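Local coordinates for uncharacterized protein CPE2226 (Clostridium perfringens, PDB 3O6U), which is of unknown function but probably binds the flavin cofactor FMN, at residues Asp86-Thr89 with Gly90-Ser93. Numbering follows the deposited sequence.
Sequences DVIT and GATS
I88 and A91 close a type II beta turn just ahead of a helix. A91 N gives its hydrogen to I88 O over 2.8 Å; the N-H...O angle of 141° makes the bond noticeably bent. G90, third in the turn, has phi +95°, the left-handed backbone that a type II turn needs at this place and that glycine adopts most readily. The side chains of I88 and A91 leave the turn on one face, where I88 CG2 lies 4.4 Å from A91 CB, a loose apolar contact. V87 and T92 meet on the other face, their side chains slanting across each other, with V87 CG2 4.0 Å from T92 OG1. With CG1 anti to the carbonyl carbon (chi1 -43°), V87 CG2 falls between the backbone N and the carbonyl carbon and reaches the threonine hydroxyl; the touch is van der Waals, since a methyl offers no polar hydrogen. A91 holds the N-cap position of helix 92-111, and S95 in its first turn ties both arms together, its OG hydrogen-bonded to I88 N and A91 O. On the inner face, I88 rests on Q72 and L73 and A91 on Y69, all of helix 66-80, while I64 touches both side chains. The turn thus links the connection after helix 66-80 to the start of helix 92-111.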
ATOM      1  N   ASP A  86       1.332  -5.421  11.736  1.00 46.35           N
ATOM      2  CA  ASP A  86       1.477  -6.878  11.773  1.00 45.89           C
ATOM      3  C   ASP A  86       1.177  -7.423  10.379  1.00 38.36           C
ATOM      4  O   ASP A  86       0.219  -6.979   9.738  1.00 36.99           O
ATOM      5  CB  ASP A  86       0.485  -7.492  12.770  1.00 49.84           C
ATOM      6  CG  ASP A  86       0.379  -6.698  14.066  1.00 66.08           C
ATOM      7  OD1 ASP A  86       1.432  -6.371  14.667  1.00 67.16           O
ATOM      8  OD2 ASP A  86      -0.764  -6.404  14.488  1.00 68.82           O
ATOM      9  N   VAL A  87       1.960  -8.383   9.902  1.00 34.05           N
ATOM     10  CA  VAL A  87       1.674  -8.878   8.573  1.00 34.32           C
ATOM     11  C   VAL A  87       0.353  -9.631   8.601  1.00 35.26           C
ATOM     12  O   VAL A  87      -0.105 -10.035   9.661  1.00 35.86           O
ATOM     13  CB  VAL A  87       2.870  -9.722   7.975  1.00 40.17           C
ATOM     14  CG1 VAL A  87       4.186  -9.015   8.277  1.00 27.92           C
ATOM     15  CG2 VAL A  87       2.877 -11.136   8.470  1.00 35.65           C
ATOM     16  N   ILE A  88      -0.318  -9.722   7.461  1.00 34.59           N
ATOM     17  CA  ILE A  88      -1.583 -10.441   7.428  1.00 40.79           C
ATOM     18  C   ILE A  88      -1.360 -11.870   6.913  1.00 50.92           C
ATOM     19  O   ILE A  88      -0.879 -12.103   5.801  1.00 44.29           O
ATOM     20  CB  ILE A  88      -2.645  -9.705   6.558  1.00 32.80           C
ATOM     21  CG1 ILE A  88      -3.090  -8.419   7.259  1.00 36.37           C
ATOM     22  CG2 ILE A  88      -3.855 -10.600   6.321  1.00 29.10           C
ATOM     23  CD1 ILE A  88      -3.643  -7.370   6.299  1.00 31.26           C
ATOM     24  N   THR A  89      -1.697 -12.820   7.773  1.00 58.10           N
ATOM     25  CA  THR A  89      -1.581 -14.243   7.496  1.00 57.98           C
ATOM     26  C   THR A  89      -2.196 -14.570   6.142  1.00 49.45           C
ATOM     27  O   THR A  89      -3.383 -14.326   5.930  1.00 33.46           O
ATOM     28  CB  THR A  89      -2.352 -15.062   8.560  1.00 60.03           C
ATOM     29  OG1 THR A  89      -2.212 -14.431   9.841  1.00 62.98           O
ATOM     30  CG2 THR A  89      -1.835 -16.498   8.620  1.00 52.10           C
ATOM     31  N   GLY A  90      -1.380 -15.120   5.244  1.00 46.62           N
ATOM     32  CA  GLY A  90      -1.850 -15.518   3.929  1.00 45.72           C
ATOM     33  C   GLY A  90      -1.639 -14.468   2.858  1.00 43.95           C
ATOM     34  O   GLY A  90      -2.017 -14.653   1.695  1.00 37.00           O
ATOM     35  N   ALA A  91      -1.027 -13.362   3.262  1.00 39.12           N
ATOM     36  CA  ALA A  91      -0.748 -12.234   2.373  1.00 36.84           C
ATOM     37  C   ALA A  91       0.468 -11.546   2.961  1.00 35.65           C
ATOM     38  O   ALA A  91       0.471 -10.331   3.176  1.00 34.43           O
ATOM     39  CB  ALA A  91      -1.958 -11.258   2.350  1.00 28.91           C
ATOM     40  N   THR A  92       1.499 -12.342   3.219  1.00 35.77           N
ATOM     41  CA  THR A  92       2.727 -11.850   3.833  1.00 34.91           C
ATOM     42  C   THR A  92       3.529 -10.975   2.895  1.00 38.06           C
ATOM     43  O   THR A  92       4.191 -10.029   3.312  1.00 46.12           O
ATOM     44  CB  THR A  92       3.616 -13.039   4.314  1.00 41.23           C
ATOM     45  OG1 THR A  92       2.974 -13.699   5.411  1.00 52.17           O
ATOM     46  CG2 THR A  92       4.987 -12.551   4.767  1.00 33.92           C
ATOM     47  N   SER A  93       3.454 -11.306   1.618  1.00 34.12           N
ATOM     48  CA  SER A  93       4.166 -10.593   0.568  1.00 31.76           C
ATOM     49  C   SER A  93       3.675  -9.147   0.477  1.00 29.04           C
ATOM     50  O   SER A  93       4.463  -8.204   0.542  1.00 34.11           O
ATOM     51  CB  SER A  93       3.938 -11.322  -0.759  1.00 26.92           C
ATOM     52  OG  SER A  93       5.017 -11.113  -1.642  1.00 38.11           O
TER